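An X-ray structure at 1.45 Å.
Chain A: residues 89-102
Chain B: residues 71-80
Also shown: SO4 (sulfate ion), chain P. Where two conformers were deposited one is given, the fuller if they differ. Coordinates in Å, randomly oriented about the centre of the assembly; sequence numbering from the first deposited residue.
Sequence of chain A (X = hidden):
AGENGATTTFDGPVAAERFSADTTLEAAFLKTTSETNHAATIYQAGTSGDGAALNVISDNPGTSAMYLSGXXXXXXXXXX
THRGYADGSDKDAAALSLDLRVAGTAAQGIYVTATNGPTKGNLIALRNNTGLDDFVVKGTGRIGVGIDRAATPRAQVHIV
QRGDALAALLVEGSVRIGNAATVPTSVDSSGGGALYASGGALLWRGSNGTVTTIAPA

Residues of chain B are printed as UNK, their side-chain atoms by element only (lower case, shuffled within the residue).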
ATOM      1  N   SER A  89      18.184 -14.892  -0.563  1.00 37.16           N
ATOM      2  CA  SER A  89      17.434 -16.109  -0.269  1.00 51.71           C
ATOM      3  C   SER A  89      16.064 -15.803   0.345  1.00 50.32           C
ATOM      4  O   SER A  89      15.353 -16.714   0.764  1.00 43.02           O
ATOM      5  CB  SER A  89      18.242 -17.023   0.663  1.00 34.81           C
ATOM      6  OG  SER A  89      18.497 -16.402   1.911  1.00 45.57           O
ATOM      7  N   ASP A  90      15.698 -14.522   0.389  1.00 35.79           N
ATOM      8  CA  ASP A  90      14.393 -14.114   0.898  1.00 29.66           C
ATOM      9  C   ASP A  90      13.470 -13.569  -0.195  1.00 28.90           C
ATOM     10  O   ASP A  90      12.610 -12.727   0.063  1.00 27.73           O
ATOM     11  CB  ASP A  90      14.565 -13.078   2.004  1.00 29.02           C
ATOM     12  CG  ASP A  90      15.458 -11.927   1.603  1.00 41.59           C
ATOM     13  OD1 ASP A  90      15.909 -11.857   0.431  1.00 29.82           O
ATOM     14  OD2 ASP A  90      15.697 -11.076   2.481  1.00 29.04           O
ATOM     15  N   LYS A  91      13.614 -14.081  -1.408  1.00 29.69           N
ATOM     16  CA  LYS A  91      12.853 -13.553  -2.534  0.64 29.18           C
ATOM     17  C   LYS A  91      11.350 -13.810  -2.395  1.00 28.25           C
ATOM     18  O   LYS A  91      10.526 -13.096  -2.999  1.00 28.08           O
ATOM     19  CB  LYS A  91      13.402 -14.095  -3.869  0.64 31.93           C
ATOM     20  CG  LYS A  91      13.141 -15.564  -4.168  0.64 51.01           C
ATOM     21  CD  LYS A  91      13.483 -15.852  -5.633  0.64 67.72           C
ATOM     22  CE  LYS A  91      13.635 -17.339  -5.932  0.64 69.16           C
ATOM     23  NZ  LYS A  91      12.329 -18.043  -6.063  0.64 77.37           N
ATOM     24  N   ASP A  92      10.977 -14.801  -1.578  1.00 31.33           N
ATOM     25  CA  ASP A  92       9.555 -15.070  -1.332  1.00 31.76           C
ATOM     26  C   ASP A  92       9.009 -14.434  -0.036  1.00 28.82           C
ATOM     27  O   ASP A  92       7.833 -14.596   0.295  1.00 34.12           O
ATOM     28  CB  ASP A  92       9.285 -16.574  -1.328  1.00 33.15           C
ATOM     29  CG  ASP A  92       9.539 -17.215  -2.686  1.00 54.72           C
ATOM     30  OD1 ASP A  92       9.371 -16.527  -3.714  1.00 63.00           O
ATOM     31  OD2 ASP A  92       9.902 -18.407  -2.725  1.00 57.62           O
ATOM     32  N   ALA A  93       9.847 -13.682   0.668  1.00 26.64           N
ATOM     33  CA  ALA A  93       9.418 -13.014   1.889  1.00 25.95           C
ATOM     34  C   ALA A  93       8.842 -11.622   1.596  1.00 31.19           C
ATOM     35  O   ALA A  93       8.992 -11.074   0.492  1.00 24.57           O
ATOM     36  CB  ALA A  93      10.584 -12.904   2.862  1.00 34.40           C
ATOM     37  N   ALA A  94       8.173 -11.054   2.594  1.00 24.30           N
ATOM     38  CA  ALA A  94       7.634  -9.716   2.495  1.00 23.43           C
ATOM     39  C   ALA A  94       7.621  -9.100   3.884  1.00 26.58           C
ATOM     40  O   ALA A  94       7.707  -9.820   4.877  1.00 27.19           O
ATOM     41  CB  ALA A  94       6.221  -9.742   1.900  1.00 26.15           C
ATOM     42  N   ALA A  95       7.544  -7.776   3.965  1.00 23.14           N
ATOM     43  CA  ALA A  95       7.341  -7.126   5.256  1.00 23.42           C
ATOM     44  C   ALA A  95       5.890  -7.257   5.709  1.00 24.92           C
ATOM     45  O   ALA A  95       5.617  -7.454   6.903  1.00 23.73           O
ATOM     46  CB  ALA A  95       7.749  -5.659   5.212  1.00 23.47           C
ATOM     47  N   LEU A  96       4.970  -7.148   4.747  1.00 23.23           N
ATOM     48  CA  LEU A  96       3.542  -7.165   5.023  1.00 22.09           C
ATOM     49  C   LEU A  96       2.841  -8.016   3.981  1.00 21.71           C
ATOM     50  O   LEU A  96       2.962  -7.748   2.774  1.00 21.16           O
ATOM     51  CB  LEU A  96       2.978  -5.747   5.002  1.00 21.65           C
ATOM     52  CG  LEU A  96       1.480  -5.639   5.289  1.00 21.85           C
ATOM     53  CD1 LEU A  96       1.179  -6.084   6.709  1.00 22.60           C
ATOM     54  CD2 LEU A  96       0.983  -4.222   5.078  1.00 37.98           C
ATOM     55  N   SER A  97       2.105  -9.028   4.435  1.00 22.26           N
ATOM     56  CA  SER A  97       1.350  -9.898   3.545  1.00 22.25           C
ATOM     57  C   SER A  97      -0.110  -9.990   3.966  1.00 22.48           C
ATOM     58  O   SER A  97      -0.398 -10.291   5.119  1.00 23.35           O
ATOM     59  CB  SER A  97       1.997 -11.273   3.518  1.00 23.19           C
ATOM     60  OG  SER A  97       1.312 -12.156   2.652  1.00 23.96           O
ATOM     61  N   LEU A  98      -1.022  -9.710   3.035  1.00 21.86           N
ATOM     62  CA  LEU A  98      -2.463  -9.697   3.295  1.00 22.10           C
ATOM     63  C   LEU A  98      -3.142 -10.742   2.431  1.00 22.56           C
ATOM     64  O   LEU A  98      -2.878 -10.822   1.231  1.00 22.06           O
ATOM     65  CB  LEU A  98      -3.074  -8.323   2.980  1.00 22.76           C
ATOM     66  CG  LEU A  98      -2.382  -7.079   3.542  1.00 28.22           C
ATOM     67  CD1 LEU A  98      -3.187  -5.841   3.171  1.00 24.37           C
ATOM     68  CD2 LEU A  98      -2.165  -7.125   5.027  1.00 34.62           C
ATOM     69  N   ASP A  99      -4.013 -11.544   3.046  1.00 23.76           N
ATOM     70  CA  ASP A  99      -4.805 -12.544   2.338  1.00 24.59           C
ATOM     71  C   ASP A  99      -6.290 -12.352   2.637  1.00 25.06           C
ATOM     72  O   ASP A  99      -6.733 -12.470   3.784  1.00 26.09           O
ATOM     73  CB  ASP A  99      -4.370 -13.976   2.684  1.00 26.21           C
ATOM     74  CG  ASP A  99      -5.010 -15.026   1.765  1.00 30.23           C
ATOM     75  OD1 ASP A  99      -5.648 -14.647   0.750  1.00 27.04           O
ATOM     76  OD2 ASP A  99      -4.870 -16.239   2.049  1.00 33.16           O
ATOM     77  N   LEU A 100      -7.038 -12.050   1.580  1.00 24.45           N
ATOM     78  CA  LEU A 100      -8.486 -11.892   1.631  1.00 24.91           C
ATOM     79  C   LEU A 100      -9.110 -13.221   1.266  1.00 27.69           C
ATOM     80  O   LEU A 100      -9.245 -13.547   0.089  1.00 27.00           O
ATOM     81  CB  LEU A 100      -8.900 -10.790   0.654  1.00 23.38           C
ATOM     82  CG  LEU A 100      -8.203  -9.449   0.902  1.00 24.06           C
ATOM     83  CD1 LEU A 100      -8.556  -8.470  -0.228  1.00 26.16           C
ATOM     84  CD2 LEU A 100      -8.542  -8.843   2.244  1.00 28.56           C
ATOM     85  N   ARG A 101      -9.490 -13.987   2.288  1.00 28.38           N
ATOM     86  CA  ARG A 101      -9.949 -15.355   2.082  1.00 30.44           C
ATOM     87  C   ARG A 101     -11.454 -15.458   1.949  1.00 31.56           C
ATOM     88  O   ARG A 101     -12.183 -14.542   2.331  1.00 31.00           O
ATOM     89  CB  ARG A 101      -9.467 -16.247   3.233  1.00 32.18           C
ATOM     90  CG  ARG A 101      -7.983 -16.470   3.192  1.00 31.52           C
ATOM     91  CD  ARG A 101      -7.550 -17.538   4.174  1.00 33.50           C
ATOM     92  NE  ARG A 101      -6.118 -17.798   4.070  1.00 54.51           N
ATOM     93  CZ  ARG A 101      -5.427 -18.563   4.909  1.00 64.74           C
ATOM     94  NH1 ARG A 101      -6.031 -19.148   5.936  1.00 84.96           N
ATOM     95  NH2 ARG A 101      -4.126 -18.739   4.722  1.00 59.91           N
ATOM     96  N   VAL A 102     -11.874 -16.598   1.396  1.00 33.34           N
ATOM     97  CA  VAL A 102     -13.273 -17.025   1.210  1.00 36.13           C
ATOM     98  C   VAL A 102     -13.868 -16.499  -0.097  1.00 34.93           C
ATOM     99  O   VAL A 102     -14.168 -15.321  -0.219  1.00 32.14           O
ATOM    100  CB  VAL A 102     -14.197 -16.681   2.419  1.00 36.14           C
ATOM    101  CG1 VAL A 102     -15.608 -17.228   2.187  1.00 38.30           C
ATOM    102  CG2 VAL A 102     -13.629 -17.270   3.707  1.00 37.62           C
TER
ATOM    103  N   UNK B  71      12.843 -12.046  10.428  1.00 29.45           N
ATOM    104  CA  UNK B  71      13.894 -12.383   9.476  1.00 45.30           C
ATOM    105  C   UNK B  71      13.488 -13.547   8.564  1.00 30.34           C
ATOM    106  O   UNK B  71      14.267 -14.460   8.302  1.00 31.91           O
ATOM    107  c   UNK B  71      15.073 -13.909  11.142  1.00 33.69           C
ATOM    108  c   UNK B  71      15.205 -12.680  10.217  1.00 34.52           C
ATOM    109  o   UNK B  71      16.264 -12.881   9.271  1.00 36.62           O
ATOM    110  N   UNK B  72      12.266 -13.470   8.050  1.00 29.31           N
ATOM    111  CA  UNK B  72      11.660 -14.547   7.266  1.00 29.96           C
ATOM    112  C   UNK B  72      12.336 -14.766   5.912  1.00 30.98           C
ATOM    113  O   UNK B  72      12.740 -13.811   5.239  1.00 30.55           O
ATOM    114  c   UNK B  72      10.185 -14.216   7.023  1.00 31.15           C
ATOM    115  c   UNK B  72       9.453 -12.798   9.035  1.00 65.37           C
ATOM    116  c   UNK B  72       9.339 -14.128   8.302  1.00 31.90           C
ATOM    117  o   UNK B  72      10.096 -11.862   8.518  1.00 31.26           O
ATOM    118  o   UNK B  72       8.886 -12.687  10.140  1.00 33.67           O
ATOM    119  N   UNK B  73      12.408 -16.018   5.479  1.00 32.68           N
ATOM    120  CA  UNK B  73      12.928 -16.309   4.147  1.00 34.06           C
ATOM    121  C   UNK B  73      11.830 -16.453   3.097  1.00 36.24           C
ATOM    122  O   UNK B  73      12.085 -16.231   1.917  1.00 34.46           O
ATOM    123  o   UNK B  73      13.075 -18.660   4.735  1.00 40.73           O
ATOM    124  c   UNK B  73      15.099 -17.338   4.906  1.00 47.00           C
ATOM    125  c   UNK B  73      13.796 -17.576   4.140  1.00 42.84           C
ATOM    126  N   UNK B  74      10.608 -16.795   3.501  1.00 33.04           N
ATOM    127  CA  UNK B  74       9.557 -17.057   2.516  1.00 33.10           C
ATOM    128  C   UNK B  74       8.143 -16.746   2.986  1.00 35.74           C
ATOM    129  O   UNK B  74       7.180 -17.271   2.430  1.00 31.85           O
ATOM    130  c   UNK B  74       9.640 -18.504   2.047  1.00 35.74           C
ATOM    131  N   UNK B  75       8.026 -15.877   3.985  1.00 29.78           N
ATOM    132  CA  UNK B  75       6.727 -15.489   4.522  0.51 28.42           C
ATOM    133  C   UNK B  75       6.720 -14.004   4.827  1.00 26.94           C
ATOM    134  O   UNK B  75       7.755 -13.355   4.780  1.00 28.25           O
ATOM    135  c   UNK B  75       5.674 -20.372   3.683  0.51 60.07           C
ATOM    136  c   UNK B  75       6.426 -16.267   5.802  0.51 29.08           C
ATOM    137  n   UNK B  75       5.107 -19.662   4.658  0.51 65.87           N
ATOM    138  n   UNK B  75       5.542 -21.690   3.668  0.51 59.21           N
ATOM    139  c   UNK B  75       5.181 -18.206   4.786  0.51 45.15           C
ATOM    140  n   UNK B  75       6.366 -19.776   2.720  0.51 49.13           N
ATOM    141  c   UNK B  75       6.377 -17.773   5.618  0.51 38.00           C
ATOM    142  N   UNK B  76       5.543 -13.476   5.150  1.00 27.06           N
ATOM    143  CA  UNK B  76       5.411 -12.084   5.548  1.00 24.38           C
ATOM    144  C   UNK B  76       5.806 -11.878   7.008  1.00 31.68           C
ATOM    145  O   UNK B  76       5.542 -12.743   7.852  1.00 31.61           O
ATOM    146  N   UNK B  77       6.449 -10.749   7.314  1.00 25.22           N
ATOM    147  CA  UNK B  77       6.826 -10.432   8.701  1.00 25.44           C
ATOM    148  C   UNK B  77       5.568 -10.238   9.552  1.00 24.03           C
ATOM    149  O   UNK B  77       5.479 -10.733  10.687  1.00 24.72           O
ATOM    150  c   UNK B  77       8.192  -8.927  10.233  1.00 25.27           C
ATOM    151  o   UNK B  77       8.917  -9.386   7.982  1.00 26.66           O
ATOM    152  c   UNK B  77       7.754  -9.179   8.795  1.00 26.84           C
ATOM    153  N   UNK B  78       4.619  -9.481   8.998  1.00 23.34           N
ATOM    154  CA  UNK B  78       3.250  -9.451   9.490  1.00 27.81           C
ATOM    155  C   UNK B  78       2.359 -10.064   8.405  1.00 23.01           C
ATOM    156  O   UNK B  78       2.365  -9.602   7.246  1.00 22.50           O
ATOM    157  c   UNK B  78       2.809  -8.019   9.804  1.00 23.17           C
ATOM    158  c   UNK B  78       0.933  -8.734  11.389  1.00 24.29           C
ATOM    159  c   UNK B  78       1.331  -7.858  10.179  1.00 23.74           C
ATOM    160  c   UNK B  78       0.998  -6.409  10.458  1.00 23.65           C
ATOM    161  N   UNK B  79       1.622 -11.110   8.776  1.00 23.61           N
ATOM    162  CA  UNK B  79       0.670 -11.769   7.901  1.00 23.68           C
ATOM    163  C   UNK B  79      -0.729 -11.554   8.429  1.00 30.85           C
ATOM    164  O   UNK B  79      -1.062 -12.000   9.533  1.00 25.81           O
ATOM    165  c   UNK B  79      -0.082 -13.758   5.567  1.00 24.76           C
ATOM    166  c   UNK B  79      -1.109 -14.602   4.825  1.00 25.59           C
ATOM    167  c   UNK B  79       0.974 -13.262   7.788  1.00 24.78           C
ATOM    168  c   UNK B  79      -0.075 -14.081   7.037  1.00 25.78           C
ATOM    169  n   UNK B  79      -0.727 -16.026   4.800  1.00 30.75           N
ATOM    170  N   UNK B  80      -1.542 -10.865   7.633  1.00 28.65           N
ATOM    171  CA  UNK B  80      -2.918 -10.582   7.995  1.00 24.18           C
ATOM    172  C   UNK B  80      -3.861 -11.367   7.109  1.00 23.88           C
ATOM    173  O   UNK B  80      -3.828 -11.237   5.889  1.00 23.35           O
ATOM    174  c   UNK B  80      -2.575  -6.696   8.622  1.00 23.12           C
ATOM    175  c   UNK B  80      -2.275  -8.212   8.660  1.00 23.81           C
ATOM    176  c   UNK B  80      -3.268  -9.084   7.879  1.00 23.08           C
ATOM    177  c   UNK B  80      -4.700  -8.845   8.355  1.00 25.96           C
TER
HETATM  178  S   SO4 P1218       2.577 -15.531   3.359  1.00 35.58           S
HETATM  179  O1  SO4 P1218       3.144 -14.824   4.508  1.00 37.42           O
HETATM  180  O2  SO4 P1218       3.649 -16.201   2.630  1.00 39.03           O
HETATM  181  O3  SO4 P1218       1.895 -14.562   2.500  1.00 45.53           O
HETATM  182  O4  SO4 P1218       1.617 -16.544   3.822  1.00 39.98           O
HETATM  183  O   HOH W   1      12.498 -17.123  -0.590  1.00 33.20           O
HETATM  184  O   HOH W   2      -2.329 -17.368   2.759  1.00 41.10           O

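Position 71 carries three side-chain atoms, a carbon bearing one oxygen and one carbon, and they do not reach this stretch of chain A. That fork is threonine, T71(B). Position 72 has three carbons in a row, the last holding two oxygens: a carboxylate on a two-carbon arm. Chain A meets its backbone most closely, with A93(A) CB 3.3 Å from the O of position 72. The residue is glutamate, E72(B).

Position 73 repeats the pattern of one carbon carrying an oxygen and a carbon. Its CB touches chain A although the CA-to-CB bond points away overall; its carbonyl makes the polar contacts. The O of position 73 lies 3.3 Å from D90(A) CA in a CA-H...O contact and accepts from water 1 at 2.7 Å, while D92(A) N donates to the same water at 2.9 Å. The water thus links the chains beside the type I turn from D90(A) to A93(A). The residue is threonine, T73(B). Position 74 has a single carbon, a CB packed 3.9 Å from D92(A) CB: alanine, A74(B).

Position 75 shows three carbons, a nitrogen, then a carbon with two more nitrogens. Its backbone begins the pairing: A94(A) N donates to the O of position 75 at 3.2 Å. The guanidinium makes it arginine, R75(B). The CA-to-CB bond of R75(B) points away from chain A, and its NH1 donates to A74(B) O at 2.6 Å.

Position 76 has no side-chain atoms. A CB here would sit 2.7 Å from S97(A) CB, a clash, so the absence of a side chain leaves room for S97(A) CB, which lies 4.1 Å from the CA of position 76. It is glycine, G76(B). Position 77, again one carbon with an oxygen and a carbon, has its CB 3.3 Å from A95(A) O and is threonine, T77(B). Its OG1 donates to E72(B) OE1 at 2.8 Å.

Position 78 has four carbons forked at the second, one of them 3.8 Å from L96(A) CD1: leucine, L78(B). Position 79 runs four carbons to a nitrogen, the third carbon passing 3.6 Å from S97(A) OG; it is lysine, K79(B). Position 80 has four carbons forked at the first, one arm two carbons long, and its CB is 3.6 Å from L98(A) CD2: isoleucine, I80(B).

The contact is a parallel pairing in which backbone bonds set the register. T77(B) N and L78(B) N donate to A94(A) O (2.9 Å) and A95(A) O (3.1 Å) where both chains turn a corner; S97(A) N to L78(B) O (2.9 Å), I80(B) N to S97(A) O (2.8 Å) and D99(A) N to I80(B) O (2.9 Å) then alternate regularly. L96(A), L98(A), L78(B) and I80(B) share an apolar face; the other holds S97(A) and K79(B), with A94(A) and G76(B) at its start. There a sulfate, probably from the crystallisation liquor, accepts from S97(A) OG, G76(B) N and K79(B) NZ. Although K79(B) NZ stands only 4.3 Å from R101(A) NH2, water 2 accepts from both and donates to D99(A) OD2, which also salt-bridges R101(A) NE at 2.8 Å.

Chain B 71-80: TETARGTLKI
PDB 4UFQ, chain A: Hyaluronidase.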